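Long-range contacts in putative cell adhesion protein (Bacteroides fragilis, PDB 4H40), which is probably a fimbrillin-like component of surface pili through which this gut bacterium is thought to adhere: residues T181-F186 and V252-V257; Y24-P29 and G294-Y299; I204-I209 and V238-A243; L258-R263 and L289-G294; I267-N272 and Y282-T287. All coordinates share one frame; numbering follows the deposited sequence.

The five contacts lie in a beta-rich chain without helices. Contact 2 opens first and closes last, enclosing the rest; contact 3 is nested inside contact 1, and contact 4, a short pair, follows contact 1 and encloses contact 5. Contact 1 pairs strands 177-190 and 251-257, and contact 2, centred about 9 Å away, lays the loop after strand 23-24 on the start of strand 296-305, a parallel neighbour of 177-190. Contacts 3 and 5, their centres about 10 Å apart, belong to one four-stranded antiparallel sheet, joined where 197-207 of contact 3 neighbours 266-275 of contact 5. Phe186 of contact 1 touches residues of contacts 2, 3 and 5, tying them into a core.

Contact 1: residues T181-F186 and V252-V257; sequences TARMQF and VAHTGV
Arg183 CG is anti to its backbone N (chi1 179°) and His254 CG lies between its backbone N and carbonyl carbon (chi1 64°), which starts the two side chains toward one another. The extended arginine chain then lays its guanidinium flat over one face of the imidazole, centres 3.8 Å apart and planes 18° from parallel. Arg183 NH2 lies above His254 CG at 3.4 Å, and in its own plane it donates to Gln185 OE1 at 2.7 Å, which helps fix the rotation of the group. His254 ND1 is hydrogen-bonded to Tyr139 OH. Beneath this pair, strands 182-186 and 252-257 run antiparallel with six backbone bonds, among them Met184 N to Thr255 O at 2.9 Å. Ala182 O takes two donors, Val257 N and Thr181 OG1, from opposite faces of its carbonyl plane. On the other side of the sheet Val257 CG2 touches Ala182 CB at 3.7 Å and CG of the selenomethionine Met184 at 3.9 Å, next to Ile206 of strand 197-207. The ladder therefore has a largely polar, partly exposed face and a mostly apolar, buried one, and the stacked guanidinium would probably disfavour a second proton on the imidazole.

Contact 2: residues Y24-P29 and G294-Y299; sequences YPSISP and GHSYNY
Ser26 and Ser296 supply the side-chain hydrogen bond of this contact: their OG atoms are 2.7 Å apart, and either could be the donor. Ser26 OG is anti to its backbone N (chi1 180°), which turns it toward the start of strand 296-299. Two backbone bonds run beside it, both made by Ile27 and reaching the residues on each side of His295. Ile27 N donates to Gly294 O at 3.3 Å, and Ser296 N donates to Ile27 O at 2.8 Å, the donor standing well above the carbonyl plane. This is a single beta bridge, Ile27 with His295. CA-H...O contacts add to it, with His295 CA 3.1 Å from Ile27 O and Ser26 CA 3.4 Å from Gly294 O. The same Ile27 O lies near the plane of the imidazole, at its edge, 3.6 Å from His295 CD2. The apolar part is Pro29 CG, 3.4 Å from Tyr297 CE2, oblique to the ring. Both rings are tied at their polar ends to Thr292, His295 ND1 to its OG1 and Tyr297 OH to its N. On the strand's side, His295 and Tyr297 also share backbone bonds with Arg183. The loop is thus held at the strand's start by a few directed polar bonds around Ile27 and Ser26, with Pro29 touching obliquely a tyrosine whose hydroxyl is already engaged.

Contact 3: residues I204-I209 and V238-A243; sequences IEISGI and VRITQA
One margin of a four-stranded antiparallel sheet is formed here, where strand 237-240, outermost within the chain, lies beside strand 197-207 and Glu205 faces Arg239. Ile204 with Ile240 and Ile206 with Val238 are hydrogen-bonded pairs, each joined by two backbone bonds; Ile240 N to Ile204 O, at 2.7 Å, is nearly straight at the hydrogen. Between them Glu205 and Arg239 form a non-hydrogen-bonded pair whose side chains leave the opposite face of the sheet from the isoleucines. The arginine chain bends at chi3 (-55°), which turns NE back, and Glu205 OE2 ends up over one face of the guanidinium, 3.2 Å from Arg239 NH2. The carboxylate and guanidinium planes are 47° apart, and no N-H points at that oxygen, so this salt bridge rests on charge alone. A water donates to Glu205 OE1 at 2.9 Å and accepts a weak bond from Arg239 NH1 at the edge of the guanidinium. Arg239 NH1 also donates to Glu202 O. On the apolar face, Ile206 CD1 meets Ile240 CD1 at 4.0 Å, and Val238 CG1 lies 3.9 Å from Ile206 CB. Ile209, after the bend at Gly208, brings its CD1 to 3.8 Å from the same Val238 CG1, the two side chains crossing at about a right angle. Ile204 packs on Ala253 of strand 251-257, Ile206 on Thr255 and Ile240 on both; Ile206 and Ile240 also pack on Phe186 of strand 177-190, sheet against sheet, while strand 266-275 continues the sheet beyond 197-207.

Contact 4: residues L258-R263 and L289-G294; sequences LPTDAR and LYLTAG
Tyr290 packs across the contact against the salt-bridged Asp261 and Arg263. Its CE1 stands over one face of the Arg263 guanidinium, off toward the rim, with Tyr290 CD1 3.5 Å from Arg263 NE. The two side chains lie alongside each other and point the same way, planes 63° apart. Asp261 comes at the ring's edge, its OD1 3.7 Å from Tyr290 CD1. Tyr290 CG is anti to its backbone N (chi1 -151°), which starts the ring toward this pair. Arg263 in turn grips Asp261 side-on with two nitrogens: NE to OD1 at 2.6 Å and NH2 to OD2 at 3.1 Å, both oxygens in the guanidinium plane but met from above the carboxylate plane. The backbones belong to a small three-stranded sheet in which 260-262 runs between 230-231 and 289-291. Thr260 and Leu291 are a hydrogen-bonded pair, with Leu291 N to Thr260 O at 3.1 Å. On the face away from Tyr290, Thr260 CG2 and Leu291 CD1 lie side by side at 3.7 Å; Thr260 OG1 is bonded to Lys230 O. Pro259 CG reaches Ala293 CB at 4.2 Å. Farther out, Ile267 packs against Ala262, Leu289 and Leu291, and Tyr297 backs Leu291.

Contact 5: residues I267-N272 and Y282-T287; sequences ISVLLN and YQMLLT
Tyr282 and Leu271 form the first of three hydrogen-bonded pairs, with Leu271 N 2.9 Å from Tyr282 O. The tyrosine ring packs on Leu312 of strand 310-321, and its OH is bonded to Thr310 OG1. Gln283 points to the other face, and its CB takes Leu270 CD2 at 3.6 Å. Its CG is anti to the backbone N (chi1 174°) and the chain runs on extended; Gln283 OE1 lies 3.7 Å from Ser268 CB, a van der Waals contact. Gln283 O makes a weak bond to Thr320 OG1 of the second subunit. Met284, a selenomethionine, pairs with Val269 through Met284 N to Val269 O at 2.8 Å, and its SE lies 4.1 Å from Leu271 CD1. This is the beta hairpin of strands 266-275 and 278-287, the latter outermost in the four-stranded sheet within this chain. Leu285 returns to the face of Gln283, where its CD2 touches Ser268 CB at 3.7 Å; it also packs on Ser264 of the second subunit. Leu286 closes the ladder, Ile267 N donating to its O at 2.7 Å, while its CD1 crosses to Val269 CG2 at 3.9 Å. Beneath Met284 and Leu286 lie Tyr299 and Trp314 from strands 296-305 and 310-321.

Contact 1: residues T181-F186 and V252-V257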
# COMPACT_ATOMS: atom_id res chain seq x y z
N THR B 181 -21.10 8.31 4.31
CA THR B 181 -20.02 8.33 3.33
C THR B 181 -18.71 7.81 3.90
O THR B 181 -18.55 7.69 5.12
CB THR B 181 -19.80 9.75 2.75
OG1 THR B 181 -19.12 10.54 3.69
CG2 THR B 181 -21.05 10.45 2.38
N ALA B 182 -17.74 7.57 3.01
CA ALA B 182 -16.40 7.23 3.41
C ALA B 182 -15.66 8.53 3.62
O ALA B 182 -16.15 9.60 3.23
CB ALA B 182 -15.74 6.40 2.31
N ARG B 183 -14.49 8.46 4.24
CA ARG B 183 -13.64 9.61 4.49
C ARG B 183 -12.22 9.28 4.09
O ARG B 183 -11.74 8.19 4.39
CB ARG B 183 -13.71 10.01 5.96
CG ARG B 183 -12.84 11.20 6.31
CD ARG B 183 -12.96 11.59 7.75
NE ARG B 183 -11.73 12.18 8.23
CZ ARG B 183 -11.64 13.39 8.76
NH1 ARG B 183 -12.73 14.14 8.90
NH2 ARG B 183 -10.47 13.86 9.18
N MSE B 184 -11.56 10.21 3.42
CA MSE B 184 -10.15 10.07 3.06
C MSE B 184 -9.40 11.20 3.74
O MSE B 184 -9.91 12.33 3.80
CB MSE B 184 -9.92 10.06 1.55
CG MSE B 184 -10.48 8.82 0.89
SE MSE B 184 -10.02 8.58 -0.98
CE MSE B 184 -8.39 7.59 -0.75
N GLN B 185 -8.25 10.89 4.35
CA GLN B 185 -7.43 11.88 4.99
C GLN B 185 -5.99 11.71 4.58
O GLN B 185 -5.50 10.60 4.52
CB GLN B 185 -7.58 11.79 6.50
CG GLN B 185 -6.89 12.92 7.18
CD GLN B 185 -6.95 12.76 8.64
OE1 GLN B 185 -7.86 13.25 9.29
NE2 GLN B 185 -5.96 12.08 9.18
N PHE B 186 -5.31 12.82 4.29
CA PHE B 186 -3.92 12.90 3.91
C PHE B 186 -3.20 13.87 4.87
O PHE B 186 -3.62 15.02 5.03
CB PHE B 186 -3.77 13.34 2.43
CG PHE B 186 -4.64 12.53 1.48
CD1 PHE B 186 -4.20 11.32 0.96
CD2 PHE B 186 -5.92 12.95 1.16
CE1 PHE B 186 -5.02 10.55 0.15
CE2 PHE B 186 -6.74 12.17 0.35
CZ PHE B 186 -6.30 10.97 -0.13
N VAL B 252 -2.93 18.73 7.10
CA VAL B 252 -3.96 17.68 7.16
C VAL B 252 -5.13 18.07 6.26
O VAL B 252 -5.82 19.06 6.50
CB VAL B 252 -4.45 17.32 8.59
CG1 VAL B 252 -5.44 16.17 8.54
CG2 VAL B 252 -3.28 16.93 9.47
N ALA B 253 -5.36 17.27 5.23
CA ALA B 253 -6.48 17.48 4.32
C ALA B 253 -7.38 16.27 4.36
O ALA B 253 -6.89 15.15 4.45
CB ALA B 253 -5.97 17.75 2.91
N HIS B 254 -8.69 16.48 4.40
CA HIS B 254 -9.66 15.40 4.41
C HIS B 254 -10.87 15.74 3.55
O HIS B 254 -11.11 16.89 3.21
CB HIS B 254 -10.08 15.01 5.84
CG HIS B 254 -10.80 16.09 6.58
ND1 HIS B 254 -12.17 16.05 6.76
CD2 HIS B 254 -10.32 17.20 7.18
CE1 HIS B 254 -12.47 17.13 7.46
NE2 HIS B 254 -11.39 17.86 7.72
N THR B 255 -11.60 14.71 3.16
CA THR B 255 -12.81 14.86 2.37
C THR B 255 -13.65 13.63 2.48
O THR B 255 -13.14 12.54 2.80
CB THR B 255 -12.49 15.18 0.89
OG1 THR B 255 -13.62 15.78 0.31
CG2 THR B 255 -12.07 13.96 0.08
N GLY B 256 -14.94 13.81 2.18
CA GLY B 256 -15.88 12.72 2.12
C GLY B 256 -15.85 12.16 0.72
O GLY B 256 -15.62 12.91 -0.24
N VAL B 257 -16.02 10.85 0.59
CA VAL B 257 -16.12 10.18 -0.70
C VAL B 257 -17.26 9.18 -0.57
O VAL B 257 -17.47 8.60 0.49
CB VAL B 257 -14.80 9.56 -1.26
CG1 VAL B 257 -13.76 10.64 -1.55
CG2 VAL B 257 -14.22 8.51 -0.34

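Contact 2: residues Y24-P29 and G294-Y299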
# COMPACT_ATOMS: atom_id res chain seq x y z
N TYR B 24 -21.65 8.62 15.99
CA TYR B 24 -20.55 7.68 15.95
C TYR B 24 -19.59 8.21 14.91
O TYR B 24 -19.97 8.34 13.74
CB TYR B 24 -21.04 6.27 15.60
CG TYR B 24 -21.80 5.57 16.70
CD1 TYR B 24 -21.12 4.96 17.76
CD2 TYR B 24 -23.19 5.48 16.67
CE1 TYR B 24 -21.81 4.28 18.76
CE2 TYR B 24 -23.89 4.81 17.67
CZ TYR B 24 -23.20 4.22 18.72
OH TYR B 24 -23.87 3.55 19.71
N PRO B 25 -18.38 8.63 15.33
CA PRO B 25 -17.43 9.19 14.35
C PRO B 25 -16.84 8.11 13.44
O PRO B 25 -16.84 6.92 13.76
CB PRO B 25 -16.35 9.81 15.24
CG PRO B 25 -16.38 8.97 16.45
CD PRO B 25 -17.79 8.60 16.68
N SER B 26 -16.31 8.55 12.32
CA SER B 26 -15.65 7.70 11.34
C SER B 26 -14.41 7.01 11.97
O SER B 26 -13.67 7.67 12.71
CB SER B 26 -15.26 8.56 10.15
OG SER B 26 -14.61 7.76 9.18
N ILE B 27 -14.19 5.70 11.69
CA ILE B 27 -13.04 4.92 12.20
C ILE B 27 -12.33 4.20 11.05
O ILE B 27 -12.85 4.12 9.94
CB ILE B 27 -13.43 3.91 13.32
CG1 ILE B 27 -14.48 2.89 12.86
CG2 ILE B 27 -13.79 4.59 14.64
CD1 ILE B 27 -14.09 1.42 13.19
N SER B 28 -11.16 3.64 11.31
CA SER B 28 -10.43 2.91 10.28
C SER B 28 -11.08 1.55 10.02
O SER B 28 -11.63 0.96 10.96
CB SER B 28 -8.97 2.73 10.68
OG SER B 28 -8.28 3.96 10.58
N PRO B 29 -10.96 0.98 8.80
CA PRO B 29 -11.51 -0.36 8.56
C PRO B 29 -10.87 -1.45 9.44
O PRO B 29 -9.81 -1.29 10.05
CB PRO B 29 -11.20 -0.61 7.09
CG PRO B 29 -10.97 0.70 6.51
CD PRO B 29 -10.34 1.51 7.57
N GLY B 294 -18.88 5.20 6.85
CA GLY B 294 -18.46 5.25 8.25
C GLY B 294 -17.00 4.93 8.49
O GLY B 294 -16.58 4.88 9.64
N HIS B 295 -16.19 4.75 7.41
CA HIS B 295 -14.76 4.43 7.54
C HIS B 295 -13.85 5.52 7.02
O HIS B 295 -14.22 6.27 6.12
CB HIS B 295 -14.42 3.13 6.84
CG HIS B 295 -15.07 1.95 7.50
ND1 HIS B 295 -15.99 1.19 6.83
CD2 HIS B 295 -14.91 1.46 8.75
CE1 HIS B 295 -16.36 0.25 7.69
NE2 HIS B 295 -15.75 0.38 8.86
N SER B 296 -12.64 5.60 7.61
CA SER B 296 -11.58 6.54 7.27
C SER B 296 -10.45 5.83 6.58
O SER B 296 -10.01 4.78 7.04
CB SER B 296 -11.04 7.25 8.51
OG SER B 296 -11.95 8.17 9.06
N TYR B 297 -9.98 6.40 5.49
CA TYR B 297 -8.89 5.86 4.70
C TYR B 297 -7.81 6.91 4.81
O TYR B 297 -7.86 7.93 4.12
CB TYR B 297 -9.38 5.51 3.26
CG TYR B 297 -10.52 4.51 3.31
CD1 TYR B 297 -11.84 4.94 3.47
CD2 TYR B 297 -10.27 3.14 3.35
CE1 TYR B 297 -12.88 4.03 3.64
CE2 TYR B 297 -11.31 2.23 3.48
CZ TYR B 297 -12.60 2.68 3.68
OH TYR B 297 -13.63 1.77 3.80
N ASN B 298 -6.99 6.77 5.86
CA ASN B 298 -5.90 7.66 6.26
C ASN B 298 -4.58 7.32 5.62
O ASN B 298 -4.19 6.18 5.61
CB ASN B 298 -5.74 7.59 7.76
CG ASN B 298 -7.03 7.80 8.48
OD1 ASN B 298 -7.84 8.64 8.08
ND2 ASN B 298 -7.27 7.01 9.52
N TYR B 299 -3.90 8.32 5.10
CA TYR B 299 -2.60 8.22 4.46
C TYR B 299 -1.67 9.21 5.14
O TYR B 299 -2.14 10.24 5.64
CB TYR B 299 -2.72 8.52 2.97
CG TYR B 299 -3.44 7.43 2.20
CD1 TYR B 299 -4.83 7.39 2.15
CD2 TYR B 299 -2.72 6.46 1.50
CE1 TYR B 299 -5.50 6.37 1.46
CE2 TYR B 299 -3.38 5.47 0.78
CZ TYR B 299 -4.76 5.40 0.80
OH TYR B 299 -5.38 4.37 0.14

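Contact 3: residues I204-I209 and V238-A243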
# COMPACT_ATOMS: atom_id res chain seq x y z
N ILE B 204 -5.47 18.98 -3.38
CA ILE B 204 -5.42 17.53 -3.57
C ILE B 204 -6.65 17.08 -4.36
O ILE B 204 -7.78 17.28 -3.92
CB ILE B 204 -5.30 16.80 -2.20
CG1 ILE B 204 -3.99 17.17 -1.50
CG2 ILE B 204 -5.47 15.26 -2.35
CD1 ILE B 204 -4.02 16.98 -0.08
N GLU B 205 -6.41 16.50 -5.54
CA GLU B 205 -7.47 16.00 -6.41
C GLU B 205 -7.46 14.46 -6.42
O GLU B 205 -6.47 13.82 -6.78
CB GLU B 205 -7.35 16.58 -7.81
CG GLU B 205 -8.53 16.20 -8.69
CD GLU B 205 -8.70 17.06 -9.93
OE1 GLU B 205 -7.70 17.30 -10.65
OE2 GLU B 205 -9.85 17.48 -10.19
N ILE B 206 -8.57 13.89 -5.96
CA ILE B 206 -8.87 12.47 -5.91
C ILE B 206 -9.73 12.19 -7.17
O ILE B 206 -10.68 12.91 -7.44
CB ILE B 206 -9.56 12.13 -4.56
CG1 ILE B 206 -8.71 12.65 -3.37
CG2 ILE B 206 -9.87 10.63 -4.44
CD1 ILE B 206 -9.32 12.49 -2.02
N SER B 207 -9.31 11.22 -7.98
CA SER B 207 -9.94 10.86 -9.26
C SER B 207 -10.22 9.37 -9.34
O SER B 207 -9.50 8.58 -8.74
CB SER B 207 -9.03 11.25 -10.42
OG SER B 207 -9.14 12.62 -10.77
N GLY B 208 -11.25 9.01 -10.10
CA GLY B 208 -11.66 7.63 -10.32
C GLY B 208 -12.56 7.09 -9.22
O GLY B 208 -12.48 5.92 -8.86
N ILE B 209 -13.41 7.96 -8.68
CA ILE B 209 -14.31 7.58 -7.60
C ILE B 209 -15.77 7.49 -8.15
O ILE B 209 -15.99 7.74 -9.33
CB ILE B 209 -14.14 8.53 -6.39
CG1 ILE B 209 -13.92 10.01 -6.84
CG2 ILE B 209 -13.00 8.05 -5.54
CD1 ILE B 209 -14.32 11.06 -5.85
N VAL B 238 -12.96 14.65 -7.00
CA VAL B 238 -13.20 15.60 -5.91
C VAL B 238 -11.87 16.36 -5.60
O VAL B 238 -10.79 15.79 -5.74
CB VAL B 238 -13.86 14.96 -4.66
CG1 VAL B 238 -12.94 13.99 -3.93
CG2 VAL B 238 -14.36 16.03 -3.71
N ARG B 239 -11.97 17.66 -5.28
CA ARG B 239 -10.81 18.47 -4.97
C ARG B 239 -10.84 18.96 -3.50
O ARG B 239 -11.87 19.45 -3.03
CB ARG B 239 -10.75 19.66 -5.92
CG ARG B 239 -9.46 20.45 -5.83
CD ARG B 239 -9.39 21.63 -6.78
NE ARG B 239 -9.63 21.31 -8.19
CZ ARG B 239 -8.72 20.78 -9.02
NH1 ARG B 239 -7.51 20.45 -8.58
NH2 ARG B 239 -9.03 20.55 -10.29
N ILE B 240 -9.73 18.76 -2.78
CA ILE B 240 -9.55 19.26 -1.41
C ILE B 240 -8.70 20.50 -1.58
O ILE B 240 -7.61 20.40 -2.13
CB ILE B 240 -8.91 18.25 -0.41
CG1 ILE B 240 -9.53 16.82 -0.52
CG2 ILE B 240 -9.01 18.80 1.01
CD1 ILE B 240 -8.73 15.72 0.28
N THR B 241 -9.22 21.67 -1.22
CA THR B 241 -8.51 22.93 -1.39
C THR B 241 -8.01 23.44 -0.04
O THR B 241 -7.08 24.25 0.01
CB THR B 241 -9.40 23.98 -2.09
OG1 THR B 241 -10.73 23.92 -1.57
CG2 THR B 241 -9.46 23.77 -3.59
N GLN B 242 -8.60 22.95 1.06
CA GLN B 242 -8.28 23.42 2.40
C GLN B 242 -7.58 22.36 3.24
O GLN B 242 -7.95 21.18 3.22
CB GLN B 242 -9.55 23.91 3.11
CG GLN B 242 -10.01 25.28 2.63
CD GLN B 242 -11.50 25.30 2.35
OE1 GLN B 242 -12.35 25.08 3.24
NE2 GLN B 242 -11.85 25.57 1.09
N ALA B 243 -6.58 22.79 4.00
CA ALA B 243 -5.79 21.96 4.89
C ALA B 243 -5.53 22.69 6.18
O ALA B 243 -5.62 23.90 6.20
CB ALA B 243 -4.48 21.56 4.23
O HOH W 1 -5.11 18.57 -10.12

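Contact 4: residues L258-R263 and L289-G294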
# COMPACT_ATOMS: atom_id res chain seq x y z
N LEU B 258 -18.03 9.03 -1.62
CA LEU B 258 -19.15 8.10 -1.60
C LEU B 258 -18.65 6.67 -1.58
O LEU B 258 -17.62 6.42 -2.23
CB LEU B 258 -20.04 8.31 -2.84
CG LEU B 258 -20.75 9.63 -3.01
CD1 LEU B 258 -21.42 9.67 -4.38
CD2 LEU B 258 -21.79 9.83 -1.93
N PRO B 259 -19.35 5.70 -0.92
CA PRO B 259 -18.90 4.30 -0.98
C PRO B 259 -18.70 3.87 -2.43
O PRO B 259 -19.57 4.10 -3.27
CB PRO B 259 -20.02 3.54 -0.28
CG PRO B 259 -20.60 4.53 0.67
CD PRO B 259 -20.58 5.82 -0.10
N THR B 260 -17.48 3.38 -2.73
CA THR B 260 -17.11 2.97 -4.08
C THR B 260 -16.19 1.76 -4.07
O THR B 260 -15.29 1.65 -3.24
CB THR B 260 -16.50 4.13 -4.90
OG1 THR B 260 -16.42 3.73 -6.27
CG2 THR B 260 -15.15 4.59 -4.41
N ASP B 261 -16.46 0.87 -5.03
CA ASP B 261 -15.71 -0.36 -5.32
C ASP B 261 -14.72 -0.08 -6.47
O ASP B 261 -15.13 0.06 -7.63
CB ASP B 261 -16.67 -1.52 -5.70
CG ASP B 261 -15.99 -2.80 -6.15
OD1 ASP B 261 -14.82 -3.04 -5.75
OD2 ASP B 261 -16.63 -3.59 -6.89
N ALA B 262 -13.44 -0.01 -6.13
CA ALA B 262 -12.35 0.22 -7.08
C ALA B 262 -11.24 -0.81 -6.88
O ALA B 262 -10.06 -0.53 -7.09
CB ALA B 262 -11.82 1.64 -6.92
N ARG B 263 -11.64 -2.02 -6.47
CA ARG B 263 -10.77 -3.19 -6.23
C ARG B 263 -10.07 -3.65 -7.50
O ARG B 263 -8.93 -4.14 -7.45
CB ARG B 263 -11.61 -4.34 -5.67
CG ARG B 263 -12.01 -4.15 -4.20
CD ARG B 263 -12.91 -5.28 -3.75
NE ARG B 263 -14.20 -5.24 -4.43
CZ ARG B 263 -15.09 -6.23 -4.43
NH1 ARG B 263 -14.83 -7.36 -3.78
NH2 ARG B 263 -16.24 -6.11 -5.08
N LEU B 289 -9.19 -0.90 -3.89
CA LEU B 289 -9.81 -0.16 -2.80
C LEU B 289 -11.34 -0.40 -2.68
O LEU B 289 -12.03 -0.36 -3.70
CB LEU B 289 -9.52 1.35 -2.97
CG LEU B 289 -8.29 1.93 -2.26
CD1 LEU B 289 -8.07 3.38 -2.63
CD2 LEU B 289 -8.43 1.84 -0.73
N TYR B 290 -11.84 -0.65 -1.42
CA TYR B 290 -13.25 -0.86 -1.03
C TYR B 290 -13.60 0.16 0.06
O TYR B 290 -13.39 -0.08 1.26
CB TYR B 290 -13.53 -2.30 -0.58
CG TYR B 290 -14.96 -2.75 -0.83
CD1 TYR B 290 -15.43 -2.96 -2.12
CD2 TYR B 290 -15.84 -2.98 0.23
CE1 TYR B 290 -16.75 -3.35 -2.36
CE2 TYR B 290 -17.15 -3.40 0.01
CZ TYR B 290 -17.61 -3.58 -1.29
OH TYR B 290 -18.91 -3.98 -1.53
N LEU B 291 -14.03 1.34 -0.40
CA LEU B 291 -14.37 2.48 0.46
C LEU B 291 -15.82 2.34 0.88
O LEU B 291 -16.70 2.25 0.02
CB LEU B 291 -14.10 3.80 -0.31
CG LEU B 291 -12.72 3.95 -1.03
CD1 LEU B 291 -12.63 5.27 -1.83
CD2 LEU B 291 -11.57 3.89 -0.06
N THR B 292 -16.05 2.16 2.19
CA THR B 292 -17.41 1.98 2.70
C THR B 292 -17.79 3.10 3.70
O THR B 292 -16.92 3.80 4.22
CB THR B 292 -17.59 0.58 3.32
OG1 THR B 292 -16.62 0.36 4.34
CG2 THR B 292 -17.43 -0.51 2.31
N ALA B 293 -19.11 3.26 3.94
CA ALA B 293 -19.74 4.24 4.82
C ALA B 293 -19.25 4.09 6.23
O ALA B 293 -19.24 2.98 6.74
CB ALA B 293 -21.24 4.06 4.78
N GLY B 294 -18.88 5.20 6.85
CA GLY B 294 -18.46 5.25 8.25
C GLY B 294 -17.00 4.93 8.49
O GLY B 294 -16.58 4.88 9.64

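Contact 5: residues I267-N272 and Y282-T287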
# COMPACT_ATOMS: atom_id res chain seq x y z
N ILE B 267 -7.59 4.50 -8.17
CA ILE B 267 -7.97 5.80 -7.65
C ILE B 267 -6.67 6.61 -7.64
O ILE B 267 -5.75 6.23 -6.93
CB ILE B 267 -8.67 5.73 -6.25
CG1 ILE B 267 -10.09 5.13 -6.38
CG2 ILE B 267 -8.73 7.12 -5.59
CD1 ILE B 267 -10.67 4.61 -5.09
N SER B 268 -6.56 7.67 -8.48
CA SER B 268 -5.38 8.53 -8.47
C SER B 268 -5.62 9.69 -7.50
O SER B 268 -6.75 10.19 -7.36
CB SER B 268 -5.02 9.03 -9.86
OG SER B 268 -5.58 10.29 -10.18
N VAL B 269 -4.56 10.07 -6.80
CA VAL B 269 -4.51 11.15 -5.82
C VAL B 269 -3.38 12.10 -6.26
O VAL B 269 -2.21 11.73 -6.20
CB VAL B 269 -4.33 10.63 -4.37
CG1 VAL B 269 -4.17 11.78 -3.39
CG2 VAL B 269 -5.51 9.76 -3.95
N LEU B 270 -3.74 13.31 -6.75
CA LEU B 270 -2.75 14.30 -7.16
C LEU B 270 -2.60 15.38 -6.10
O LEU B 270 -3.53 16.12 -5.85
CB LEU B 270 -3.13 14.97 -8.47
CG LEU B 270 -2.85 14.28 -9.76
CD1 LEU B 270 -3.32 15.16 -10.89
CD2 LEU B 270 -1.37 14.04 -9.93
N LEU B 271 -1.41 15.51 -5.54
CA LEU B 271 -1.12 16.51 -4.53
C LEU B 271 -0.37 17.64 -5.18
O LEU B 271 0.71 17.42 -5.72
CB LEU B 271 -0.31 15.90 -3.37
CG LEU B 271 -0.97 14.73 -2.64
CD1 LEU B 271 -0.58 13.39 -3.27
CD2 LEU B 271 -0.61 14.72 -1.20
N ASN B 272 -0.97 18.84 -5.19
CA ASN B 272 -0.38 20.07 -5.74
C ASN B 272 0.08 20.89 -4.56
O ASN B 272 -0.75 21.44 -3.82
CB ASN B 272 -1.39 20.80 -6.60
CG ASN B 272 -1.93 19.95 -7.71
OD1 ASN B 272 -1.31 19.82 -8.75
ND2 ASN B 272 -3.08 19.35 -7.50
N TYR B 282 2.55 15.55 -7.20
CA TYR B 282 2.84 14.16 -6.91
C TYR B 282 1.61 13.34 -7.13
O TYR B 282 0.53 13.75 -6.72
CB TYR B 282 3.31 13.96 -5.45
CG TYR B 282 4.44 14.88 -5.06
CD1 TYR B 282 5.74 14.59 -5.43
CD2 TYR B 282 4.20 16.04 -4.34
CE1 TYR B 282 6.79 15.44 -5.08
CE2 TYR B 282 5.24 16.90 -3.99
CZ TYR B 282 6.53 16.60 -4.38
OH TYR B 282 7.57 17.43 -4.05
N GLN B 283 1.77 12.17 -7.71
CA GLN B 283 0.64 11.30 -7.93
C GLN B 283 0.75 9.99 -7.18
O GLN B 283 1.76 9.28 -7.31
CB GLN B 283 0.48 11.01 -9.43
CG GLN B 283 -0.60 9.98 -9.70
CD GLN B 283 -0.87 9.86 -11.15
OE1 GLN B 283 -1.95 10.21 -11.61
NE2 GLN B 283 0.11 9.37 -11.90
N MSE B 284 -0.32 9.65 -6.44
CA MSE B 284 -0.46 8.36 -5.79
C MSE B 284 -1.49 7.55 -6.60
O MSE B 284 -2.64 7.98 -6.68
CB MSE B 284 -0.92 8.50 -4.33
CG MSE B 284 0.07 9.10 -3.37
SE MSE B 284 -0.83 9.64 -1.66
CE MSE B 284 -1.98 8.17 -1.45
N LEU B 285 -1.09 6.42 -7.25
CA LEU B 285 -2.07 5.58 -7.93
C LEU B 285 -2.40 4.46 -6.99
O LEU B 285 -1.50 3.75 -6.56
CB LEU B 285 -1.59 5.09 -9.29
CG LEU B 285 -1.86 6.06 -10.45
CD1 LEU B 285 -0.88 5.82 -11.58
CD2 LEU B 285 -3.28 5.93 -10.98
N LEU B 286 -3.67 4.37 -6.57
CA LEU B 286 -4.16 3.41 -5.58
C LEU B 286 -5.12 2.42 -6.20
O LEU B 286 -6.23 2.75 -6.64
CB LEU B 286 -4.80 4.13 -4.39
CG LEU B 286 -4.02 5.33 -3.81
CD1 LEU B 286 -4.87 6.13 -2.80
CD2 LEU B 286 -2.67 4.90 -3.26
N THR B 287 -4.66 1.18 -6.27
CA THR B 287 -5.43 0.09 -6.83
C THR B 287 -5.92 -0.79 -5.66
O THR B 287 -5.36 -0.71 -4.56
CB THR B 287 -4.53 -0.62 -7.86
OG1 THR B 287 -5.27 -1.58 -8.63
CG2 THR B 287 -3.31 -1.25 -7.21